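PDB 4XA9: gala protein type 1, 3 or 4 from Legionella pneumophila subsp. pneumophila, which probably binds small GTPases and stimulates their GTP hydrolysis through a curved leucine-rich repeat scaffold. Local coordinates for residues A[11-15]-A[16-20]; A[61-64]-A[65-69]; A[96-100]-A[101-105]; A[172-176]-A[177-181]. All blocks are in the same frame, centred on the assembly; numbering follows the deposited sequence. Where two conformers were deposited one is given.

Interaction 1 of 4, residues A[11-15]-A[16-20]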
loop_
_atom_site.group_PDB
_atom_site.type_symbol
_atom_site.label_atom_id
_atom_site.label_comp_id
_atom_site.label_asym_id
_atom_site.label_seq_id
_atom_site.Cartn_x
_atom_site.Cartn_y
_atom_site.Cartn_z
ATOM N N LYS A 11 13.548 -1.785 23.719
ATOM C CA LYS A 11 13.857 -0.958 22.557
ATOM C C LYS A 11 12.576 -0.507 21.853
ATOM O O LYS A 11 12.517 0.578 21.277
ATOM C CB LYS A 11 14.779 -1.703 21.592
ATOM C CG LYS A 11 16.146 -1.990 22.198
ATOM C CD LYS A 11 17.012 -2.830 21.285
ATOM C CE LYS A 11 18.454 -2.819 21.760
ATOM N NZ LYS A 11 19.379 -3.329 20.713
ATOM N N GLY A 12 11.539 -1.330 21.924
ATOM C CA GLY A 12 10.268 -0.993 21.302
ATOM C C GLY A 12 9.409 -0.085 22.160
ATOM O O GLY A 12 8.427 0.491 21.692
ATOM N N TYR A 13 9.786 0.048 23.427
ATOM C CA TYR A 13 9.026 0.845 24.379
ATOM C C TYR A 13 9.361 2.336 24.253
ATOM O O TYR A 13 10.396 2.785 24.736
ATOM C CB TYR A 13 9.304 0.342 25.803
ATOM C CG TYR A 13 8.517 1.008 26.917
ATOM C CD1 TYR A 13 7.414 1.810 26.650
ATOM C CD2 TYR A 13 8.902 0.847 28.247
ATOM C CE1 TYR A 13 6.711 2.425 27.673
ATOM C CE2 TYR A 13 8.206 1.453 29.272
ATOM C CZ TYR A 13 7.113 2.239 28.983
ATOM O OH TYR A 13 6.422 2.847 30.007
ATOM N N ASP A 14 8.478 3.088 23.598
ATOM C CA ASP A 14 8.578 4.546 23.533
ATOM C C ASP A 14 7.920 5.156 24.774
ATOM O O ASP A 14 6.697 5.242 24.857
ATOM C CB ASP A 14 7.916 5.070 22.251
ATOM C CG ASP A 14 8.162 6.561 22.012
ATOM O OD1 ASP A 14 8.245 7.347 22.986
ATOM O OD2 ASP A 14 8.261 6.949 20.830
ATOM N N LYS A 15 8.737 5.578 25.734
ATOM C CA LYS A 15 8.228 6.062 27.017
ATOM C C LYS A 15 7.650 7.470 26.935
ATOM O O LYS A 15 6.933 7.903 27.832
ATOM C CB LYS A 15 9.334 6.015 28.075
ATOM C CG LYS A 15 9.579 4.618 28.627
ATOM C CD LYS A 15 10.888 4.517 29.391
ATOM C CE LYS A 15 12.080 4.564 28.449
ATOM N NZ LYS A 15 13.367 4.324 29.160
ATOM N N ASN A 16 7.962 8.187 25.863
ATOM C CA ASN A 16 7.399 9.512 25.681
ATOM C C ASN A 16 5.972 9.417 25.167
ATOM O O ASN A 16 5.127 10.245 25.506
ATOM C CB ASN A 16 8.262 10.335 24.731
ATOM C CG ASN A 16 9.635 10.618 25.307
ATOM O OD1 ASN A 16 10.639 10.083 24.839
ATOM N ND2 ASN A 16 9.685 11.462 26.329
ATOM N N LEU A 17 5.711 8.387 24.368
ATOM C CA LEU A 17 4.408 8.204 23.748
ATOM C C LEU A 17 3.611 7.063 24.385
ATOM O O LEU A 17 2.456 6.843 24.022
ATOM C CB LEU A 17 4.569 7.940 22.248
ATOM C CG LEU A 17 5.209 9.061 21.425
ATOM C CD1 LEU A 17 5.340 8.641 19.978
ATOM C CD2 LEU A 17 4.381 10.327 21.549
ATOM N N ASN A 18 4.228 6.347 25.323
ATOM C CA ASN A 18 3.597 5.185 25.947
ATOM C C ASN A 18 3.084 4.228 24.886
ATOM O O ASN A 18 1.921 3.815 24.873
ATOM C CB ASN A 18 2.476 5.621 26.889
ATOM C CG ASN A 18 3.011 6.112 28.215
ATOM O OD1 ASN A 18 3.978 5.558 28.736
ATOM N ND2 ASN A 18 2.396 7.152 28.766
ATOM N N GLN A 19 3.998 3.887 23.996
ATOM C CA GLN A 19 3.708 3.112 22.809
ATOM C C GLN A 19 4.741 2.002 22.722
ATOM O O GLN A 19 5.929 2.240 22.955
ATOM C CB GLN A 19 3.743 4.020 21.571
ATOM C CG GLN A 19 4.262 3.368 20.302
ATOM C CD GLN A 19 3.154 2.741 19.502
ATOM O OE1 GLN A 19 1.990 2.799 19.895
ATOM N NE2 GLN A 19 3.504 2.140 18.371
ATOM N N LEU A 20 4.290 0.787 22.433
ATOM C CA LEU A 20 5.202 -0.337 22.248
ATOM C C LEU A 20 5.157 -0.790 20.797
ATOM O O LEU A 20 4.101 -1.185 20.308
ATOM C CB LEU A 20 4.843 -1.499 23.185
ATOM C CG LEU A 20 5.706 -2.768 23.131
ATOM C CD1 LEU A 20 7.191 -2.457 23.345
ATOM C CD2 LEU A 20 5.215 -3.798 24.162
HETATM O O HOH W 1 11.278 8.342 22.176
HETATM O O HOH W 2 6.043 6.624 30.129
#

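Interaction 2 of 4, residues A[61-64]-A[65-69]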
loop_
_atom_site.group_PDB
_atom_site.type_symbol
_atom_site.label_atom_id
_atom_site.label_comp_id
_atom_site.label_asym_id
_atom_site.label_seq_id
_atom_site.Cartn_x
_atom_site.Cartn_y
_atom_site.Cartn_z
ATOM N N LYS A 61 -6.086 -15.061 20.789
ATOM C CA LYS A 61 -6.739 -15.634 21.974
ATOM C C LYS A 61 -5.922 -15.410 23.240
ATOM O O LYS A 61 -6.475 -15.298 24.335
ATOM C CB LYS A 61 -6.990 -17.135 21.793
ATOM C CG LYS A 61 -8.100 -17.463 20.808
ATOM C CD LYS A 61 -8.385 -18.954 20.775
ATOM C CE LYS A 61 -9.566 -19.264 19.865
ATOM N NZ LYS A 61 -9.864 -20.723 19.831
ATOM N N LEU A 62 -4.602 -15.353 23.080
ATOM C CA LEU A 62 -3.695 -15.154 24.204
ATOM C C LEU A 62 -3.554 -13.688 24.550
ATOM O O LEU A 62 -3.032 -13.337 25.605
ATOM C CB LEU A 62 -2.321 -15.750 23.885
ATOM C CG LEU A 62 -2.346 -17.269 23.714
ATOM C CD1 LEU A 62 -0.985 -17.806 23.313
ATOM C CD2 LEU A 62 -2.817 -17.913 25.012
ATOM N N PHE A 63 -4.016 -12.824 23.653
ATOM C CA PHE A 63 -3.856 -11.394 23.855
ATOM C C PHE A 63 -5.110 -10.720 24.393
ATOM O O PHE A 63 -5.032 -9.821 25.231
ATOM C CB PHE A 63 -3.449 -10.714 22.547
ATOM C CG PHE A 63 -3.371 -9.224 22.655
ATOM C CD1 PHE A 63 -2.245 -8.622 23.197
ATOM C CD2 PHE A 63 -4.418 -8.426 22.227
ATOM C CE1 PHE A 63 -2.163 -7.253 23.312
ATOM C CE2 PHE A 63 -4.346 -7.048 22.339
ATOM C CZ PHE A 63 -3.219 -6.460 22.884
ATOM N N VAL A 64 -6.263 -11.143 23.891
ATOM C CA VAL A 64 -7.508 -10.414 24.126
ATOM C C VAL A 64 -7.898 -10.348 25.603
ATOM O O VAL A 64 -7.833 -11.351 26.327
ATOM C CB VAL A 64 -8.646 -11.030 23.295
ATOM C CG1 VAL A 64 -10.005 -10.541 23.771
ATOM C CG2 VAL A 64 -8.442 -10.672 21.818
ATOM N N ASN A 65 -8.263 -9.140 26.039
ATOM C CA ASN A 65 -8.683 -8.867 27.414
ATOM C C ASN A 65 -7.607 -9.180 28.455
ATOM O O ASN A 65 -7.916 -9.477 29.609
ATOM C CB ASN A 65 -9.974 -9.634 27.726
ATOM C CG ASN A 65 -11.169 -9.071 26.977
ATOM O OD1 ASN A 65 -11.333 -7.855 26.891
ATOM N ND2 ASN A 65 -11.988 -9.949 26.402
ATOM N N LYS A 66 -6.344 -9.094 28.043
ATOM C CA LYS A 66 -5.215 -9.265 28.956
ATOM C C LYS A 66 -4.696 -7.918 29.438
ATOM O O LYS A 66 -4.121 -7.814 30.515
ATOM C CB LYS A 66 -4.073 -10.030 28.276
ATOM C CG LYS A 66 -4.354 -11.494 28.032
ATOM C CD LYS A 66 -4.029 -12.308 29.270
ATOM C CE LYS A 66 -4.450 -13.763 29.109
ATOM N NZ LYS A 66 -3.717 -14.447 28.013
ATOM N N THR A 67 -4.884 -6.896 28.610
ATOM C CA THR A 67 -4.250 -5.599 28.816
ATOM C C THR A 67 -5.250 -4.462 28.622
ATOM O O THR A 67 -6.396 -4.696 28.245
ATOM C CB THR A 67 -3.075 -5.383 27.834
ATOM O OG1 THR A 67 -3.590 -5.093 26.529
ATOM C CG2 THR A 67 -2.194 -6.628 27.753
ATOM N N SER A 68 -4.807 -3.231 28.860
ATOM C CA SER A 68 -5.661 -2.066 28.649
ATOM C C SER A 68 -5.325 -1.357 27.334
ATOM O O SER A 68 -5.681 -0.192 27.135
ATOM C CB SER A 68 -5.543 -1.094 29.826
ATOM O OG SER A 68 -6.054 -1.677 31.014
ATOM N N VAL A 69 -4.637 -2.066 26.443
ATOM C CA VAL A 69 -4.346 -1.546 25.111
ATOM C C VAL A 69 -5.645 -1.209 24.381
ATOM O O VAL A 69 -6.534 -2.053 24.264
ATOM C CB VAL A 69 -3.533 -2.556 24.290
ATOM C CG1 VAL A 69 -3.596 -2.219 22.799
ATOM C CG2 VAL A 69 -2.092 -2.582 24.783
HETATM O O HOH W 3 -5.505 -7.008 25.858
#

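Interaction 3 of 4, residues A[96-100]-A[101-105]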
loop_
_atom_site.group_PDB
_atom_site.type_symbol
_atom_site.label_atom_id
_atom_site.label_comp_id
_atom_site.label_asym_id
_atom_site.label_seq_id
_atom_site.Cartn_x
_atom_site.Cartn_y
_atom_site.Cartn_z
ATOM N N LEU A 96 -8.505 -0.068 15.759
ATOM C CA LEU A 96 -7.952 -1.362 15.369
ATOM C C LEU A 96 -7.485 -1.389 13.920
ATOM O O LEU A 96 -8.207 -0.958 13.020
ATOM C CB LEU A 96 -8.996 -2.462 15.584
ATOM C CG LEU A 96 -8.675 -3.888 15.128
ATOM C CD1 LEU A 96 -7.511 -4.480 15.930
ATOM C CD2 LEU A 96 -9.915 -4.766 15.268
ATOM N N ASP A 97 -6.278 -1.902 13.707
ATOM C CA ASP A 97 -5.774 -2.170 12.367
ATOM C C ASP A 97 -5.575 -3.674 12.183
ATOM O O ASP A 97 -4.687 -4.265 12.793
ATOM C CB ASP A 97 -4.462 -1.414 12.124
ATOM C CG ASP A 97 -3.992 -1.500 10.683
ATOM O OD1 ASP A 97 -4.531 -2.329 9.929
ATOM O OD2 ASP A 97 -3.076 -0.744 10.302
ATOM N N VAL A 98 -6.403 -4.286 11.340
ATOM C CA VAL A 98 -6.267 -5.707 11.027
ATOM C C VAL A 98 -6.000 -5.908 9.540
ATOM O O VAL A 98 -6.305 -6.968 8.990
ATOM C CB VAL A 98 -7.531 -6.519 11.409
ATOM C CG1 VAL A 98 -7.662 -6.639 12.919
ATOM C CG2 VAL A 98 -8.783 -5.892 10.803
ATOM N N SER A 99 -5.443 -4.887 8.894
ATOM C CA SER A 99 -5.169 -4.947 7.459
ATOM C C SER A 99 -4.263 -6.135 7.127
ATOM O O SER A 99 -3.436 -6.529 7.948
ATOM C CB SER A 99 -4.530 -3.640 6.986
ATOM O OG SER A 99 -5.353 -2.529 7.307
ATOM N N PHE A 100 -4.438 -6.708 5.938
ATOM C CA PHE A 100 -3.582 -7.791 5.453
ATOM C C PHE A 100 -3.530 -8.980 6.411
ATOM O O PHE A 100 -2.452 -9.385 6.851
ATOM C CB PHE A 100 -2.164 -7.274 5.195
ATOM C CG PHE A 100 -2.092 -6.229 4.113
ATOM C CD1 PHE A 100 -2.297 -4.888 4.408
ATOM C CD2 PHE A 100 -1.832 -6.592 2.800
ATOM C CE1 PHE A 100 -2.239 -3.920 3.403
ATOM C CE2 PHE A 100 -1.774 -5.634 1.791
ATOM C CZ PHE A 100 -1.978 -4.296 2.095
ATOM N N ASN A 101 -4.696 -9.533 6.727
ATOM C CA ASN A 101 -4.775 -10.682 7.634
ATOM C C ASN A 101 -5.721 -11.768 7.136
ATOM O O ASN A 101 -5.989 -12.729 7.850
ATOM C CB ASN A 101 -5.220 -10.241 9.032
ATOM C CG ASN A 101 -4.059 -9.963 9.949
ATOM O OD1 ASN A 101 -3.406 -10.889 10.438
ATOM N ND2 ASN A 101 -3.808 -8.689 10.220
ATOM N N GLU A 102 -6.227 -11.599 5.918
ATOM C CA GLU A 102 -7.217 -12.508 5.343
ATOM C C GLU A 102 -8.412 -12.749 6.267
ATOM O O GLU A 102 -8.888 -13.880 6.380
ATOM C CB GLU A 102 -6.567 -13.848 4.994
ATOM C CG GLU A 102 -5.274 -13.730 4.204
ATOM C CD GLU A 102 -4.726 -15.080 3.765
ATOM O OE1 GLU A 102 -5.464 -16.085 3.843
ATOM O OE2 GLU A 102 -3.548 -15.138 3.346
ATOM N N ILE A 103 -8.908 -11.705 6.927
ATOM C CA ILE A 103 -9.997 -11.910 7.884
ATOM C C ILE A 103 -11.327 -12.177 7.178
ATOM O O ILE A 103 -12.212 -12.790 7.749
ATOM C CB ILE A 103 -10.172 -10.714 8.848
ATOM C CG1 ILE A 103 -10.757 -9.498 8.121
ATOM C CG2 ILE A 103 -8.849 -10.371 9.540
ATOM C CD1 ILE A 103 -11.131 -8.363 9.062
ATOM N N GLY A 104 -11.468 -11.711 5.942
ATOM C CA GLY A 104 -12.632 -12.040 5.129
ATOM C C GLY A 104 -13.956 -11.448 5.583
ATOM O O GLY A 104 -14.005 -10.636 6.502
ATOM N N ASP A 105 -15.041 -11.856 4.930
ATOM C CA ASP A 105 -16.372 -11.386 5.305
ATOM C C ASP A 105 -16.774 -11.869 6.696
ATOM O O ASP A 105 -17.440 -11.149 7.438
ATOM C CB ASP A 105 -17.417 -11.825 4.271
ATOM C CG ASP A 105 -17.289 -11.068 2.967
ATOM O OD1 ASP A 105 -16.765 -9.934 2.997
ATOM O OD2 ASP A 105 -17.717 -11.593 1.918
#

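Interaction 4 of 4, residues A[172-176]-A[177-181]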
loop_
_atom_site.group_PDB
_atom_site.type_symbol
_atom_site.label_atom_id
_atom_site.label_comp_id
_atom_site.label_asym_id
_atom_site.label_seq_id
_atom_site.Cartn_x
_atom_site.Cartn_y
_atom_site.Cartn_z
ATOM N N CYS A 172 -11.349 -0.423 -4.817
ATOM C CA CYS A 172 -12.409 -1.263 -4.273
ATOM C C CYS A 172 -13.474 -1.628 -5.305
ATOM O O CYS A 172 -14.580 -2.033 -4.938
ATOM C CB CYS A 172 -13.070 -0.573 -3.074
ATOM S SG CYS A 172 -12.020 -0.462 -1.584
ATOM N N ASP A 173 -13.131 -1.487 -6.583
ATOM C CA ASP A 173 -14.049 -1.781 -7.690
ATOM C C ASP A 173 -15.345 -0.971 -7.609
ATOM O O ASP A 173 -16.432 -1.486 -7.874
ATOM C CB ASP A 173 -14.365 -3.283 -7.743
ATOM C CG ASP A 173 -13.165 -4.117 -8.166
ATOM O OD1 ASP A 173 -12.408 -3.664 -9.047
ATOM O OD2 ASP A 173 -12.968 -5.218 -7.609
ATOM N N VAL A 174 -15.217 0.305 -7.257
ATOM C CA VAL A 174 -16.363 1.202 -7.189
ATOM C C VAL A 174 -16.556 1.950 -8.507
ATOM O O VAL A 174 -15.609 2.537 -9.039
ATOM C CB VAL A 174 -16.199 2.229 -6.048
ATOM C CG1 VAL A 174 -17.337 3.232 -6.062
ATOM C CG2 VAL A 174 -16.121 1.525 -4.707
ATOM N N SER A 175 -17.774 1.930 -9.041
ATOM C CA SER A 175 -18.083 2.728 -10.227
ATOM C C SER A 175 -18.928 3.939 -9.844
ATOM O O SER A 175 -19.105 4.223 -8.665
ATOM C CB SER A 175 -18.817 1.892 -11.276
ATOM O OG SER A 175 -20.139 1.605 -10.850
ATOM N N ASP A 176 -19.460 4.633 -10.849
ATOM C CA ASP A 176 -20.283 5.820 -10.628
ATOM C C ASP A 176 -21.509 5.521 -9.785
ATOM O O ASP A 176 -21.941 6.359 -8.998
ATOM C CB ASP A 176 -20.718 6.434 -11.962
ATOM C CG ASP A 176 -19.579 7.127 -12.687
ATOM O OD1 ASP A 176 -18.789 7.822 -12.017
ATOM O OD2 ASP A 176 -19.477 6.984 -13.926
ATOM N N ILE A 177 -22.065 4.325 -9.953
ATOM C CA ILE A 177 -23.234 3.891 -9.196
ATOM C C ILE A 177 -23.003 3.974 -7.689
ATOM O O ILE A 177 -23.836 4.495 -6.942
ATOM C CB ILE A 177 -23.621 2.442 -9.547
ATOM C CG1 ILE A 177 -23.814 2.290 -11.057
ATOM C CG2 ILE A 177 -24.865 2.017 -8.780
ATOM C CD1 ILE A 177 -24.875 3.191 -11.624
ATOM N N GLY A 178 -21.870 3.443 -7.248
ATOM C CA GLY A 178 -21.534 3.465 -5.837
ATOM C C GLY A 178 -21.138 4.852 -5.382
ATOM O O GLY A 178 -21.537 5.303 -4.311
ATOM N N ALA A 179 -20.352 5.535 -6.206
ATOM C CA ALA A 179 -19.834 6.851 -5.847
ATOM C C ALA A 179 -20.963 7.863 -5.686
ATOM O O ALA A 179 -20.933 8.695 -4.779
ATOM C CB ALA A 179 -18.834 7.329 -6.888
ATOM N N ILE A 180 -21.962 7.787 -6.559
ATOM C CA ILE A 180 -23.098 8.697 -6.477
ATOM C C ILE A 180 -23.858 8.516 -5.159
ATOM O O ILE A 180 -24.256 9.497 -4.527
ATOM C CB ILE A 180 -24.044 8.514 -7.684
ATOM C CG1 ILE A 180 -23.389 9.096 -8.937
ATOM C CG2 ILE A 180 -25.381 9.213 -7.441
ATOM C CD1 ILE A 180 -24.105 8.767 -10.235
ATOM N N GLU A 181 -24.031 7.274 -4.716
ATOM C CA GLU A 181 -24.731 7.042 -3.454
ATOM C C GLU A 181 -23.908 7.552 -2.269
ATOM O O GLU A 181 -24.456 8.109 -1.318
ATOM C CB GLU A 181 -25.070 5.558 -3.286
ATOM C CG GLU A 181 -26.013 5.045 -4.367
ATOM C CD GLU A 181 -27.234 5.939 -4.550
ATOM O OE1 GLU A 181 -27.908 6.254 -3.542
ATOM O OE2 GLU A 181 -27.504 6.344 -5.702
#

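Interaction 1 of 4, residues A[11-15]-A[16-20]
Asp14 and Gln19 form an antiparallel hydrogen-bonded pair, with Asp14 N to Gln19 O at 2.8 Å and Gln19 N to Asp14 O at 3.1 Å. This is a beta hairpin, and because Asn18 and Gln19 both face Asp14 it carries a G1 beta bulge. Asn18 takes the left-handed backbone conformation that the bulge needs. The hairpin starts the sheet of the leucine-rich repeat solenoid, with strand 13-14 at its edge.

The Asp14 carboxylate turns back over the loop. With CG anti to the backbone N (chi1 -171°), OD1 receives Leu17 N at 3.1 Å, from above the carboxylate plane. Asn16 N adds a weak bond to the same oxygen at 3.0 Å. OD2 rests on Leu17 CD1.

Tyr13 and Asn18 lie side by side and point the same way, their ring and amide planes 26° apart. Tyr13 also meets His42 edge to face. In the neighbouring pair, Leu20 CD1 packs against Tyr13 CB at 4.3 Å, while Leu20 itself sits on helix 32-41. Leu20 CA makes a CA-H...O contact with Gly12 O. A water joins the two sides of the loop, donating to Lys15 O at 2.8 Å and to Asn18 OD1 at 2.7 Å.

Interaction 2 of 4, residues A[61-64]-A[65-69]
Lys66 NZ donates to Leu62 O at 2.7 Å, reaching over the end of the helix. The lysine chain is bent at chi2 (-85°) and again at chi4 (63°), and these bends fold the ammonium group back. NZ comes from above the carbonyl plane, 39° out of it. Lys66 CG lies near both Leu62 O and Phe63 O. The ammonium group thus serves the Leu62 carbonyl at the C-terminal end of helix 57-63, where its charge would probably be favoured by the helix dipole.

The backbone N of the same lysine donates to Phe63 O at 3.2 Å. This bond closes a type II beta turn from Phe63 to Lys66, with Asn65 at positive phi. A water extends the turn. It hydrogen-bonds Phe63 O and Thr67 OG1 and accepts from Thr67 N at 2.8 Å. Thr67 OG1 in turn accepts from Val69 N at 3.2 Å, forming an ST turn. In this leucine-rich repeat protein, the two turns carry the chain from helix 57-63 toward strand 71-73.

Asn65 lies alongside Val64, its ND2 3.3 Å from Val64 CG1. Its amide is held from outside: OD1 accepts from Asn91 N, and ND2 donates to Glu89 O.

The Phe63 ring points into the interior. Val69 CB meets its edge at CZ, 4.2 Å away, and the two side chains cross at about a right angle. Thr67 OG1 lies 3.9 Å from the same CZ. Cys36 of helix 32-41 and Leu48 of strand 47-49 also touch the Phe63 side chain.

Interaction 3 of 4, residues A[96-100]-A[101-105]
Val98 and Ile103 meet through their methyls, Val98 CG2 against Ile103 CD1 at 3.8 Å, and the two side chains cross at about a right angle. Ile103 CG1 stands between the backbone N and the carbonyl carbon (chi1 71°), and CD1 extends from it to the valine.

Asn101 turns its amide back to the carbonyls of the loop. ND2 makes weak bonds to Val98 O at 3.3 Å and Ser99 O at 3.2 Å. Its stronger partner is Ile74 O of the previous turn of the solenoid, and OD1 accepts from Ile79 N. This is the asparagine arrangement characteristic of leucine-rich repeats.

Asp97 and Ser99 fix the start of the loop. Asp97 OD1 takes Ser99 N at 2.9 Å, an Asx turn, nearly in line with its own C-O bond. Ser99 OG reaches the syn side of the same oxygen at 2.8 Å. Asp97 OD2 hydrogen-bonds a polar side chain of another protein chain.

The Phe100 ring stacks on His76. Strand 95-97 lies between strands 71-73 and 119-121. Val98 and Ile103 both pack on Leu111 of helix 104-113, and helix 80-87 adds Leu87 and Ala84.

Interaction 4 of 4, residues A[172-176]-A[177-181]
Ser175 O accepts from Ala179 N at 3.1 Å, in the carbonyl plane, and this backbone hydrogen bond opens helix 176-184. Ile180 N follows with a bond to Asp176 O at 2.8 Å. Gly178 N adds a weak bond to Ser175 O, so this carbonyl receives two donors.

Side-chain capping comes next. Ser175 is the N-cap residue. Its OG stands between the backbone N and the carbonyl carbon (chi1 71°), which turns it toward the first turn of the helix. There it accepts a weak bond from Ile177 N at 3.5 Å. The same hydroxyl has a hydrogen bond with Asp152 OD2, and Asp152 OD1 accepts from Gly178 N. A carboxylate from helix 151-159 thus helps to cap this helix, and its negative charge would probably suit the helix N-terminus. The Asp176 carboxylate is held by the loop after strand 190-192, where OD2 bonds Thr199 OG1 and OD1 bonds Ser202 OG.

Van der Waals packing completes the contact. Val174 CG1, anti to the backbone N (chi1 175°), lies alongside the first turn, 3.8 Å from Ala179 N and 4.4 Å from Ala179 CB. Gly178 lets the valine methyl come close to the helix backbone. Ile177 CG1 rests 3.7 Å from Ser175 OG. Ile180 CG1 approaches Asp176 O at 3.1 Å.

The cap joins neighbouring turns of the leucine-rich repeat solenoid. Val174 packs on Val155 and Ile177 on Ile156, both of helix 151-159. Ala179 touches Ile198 in the loop after strand 190-192.

The four interactions follow one another along the solenoid. Interaction 1 lies at the surface at the N-terminal end, interaction 3 is buried, and interactions 2 and 4 are partly buried. Interactions 1 and 3 reach the same sheet, but one shapes a hairpin at its edge and the other the turn that leaves an inner strand. Interactions 2 and 4 concern opposite helix ends: a lysine serves a carbonyl at the C-terminus of 57-63, while a serine hydroxyl weakly caps an N-H at the N-terminus of 176-184. Their centres are about 38 Å apart. Waters take part in interactions 1 and 2, whereas interaction 3 combines methyl packing with an Asx turn and weak asparagine amide bonds.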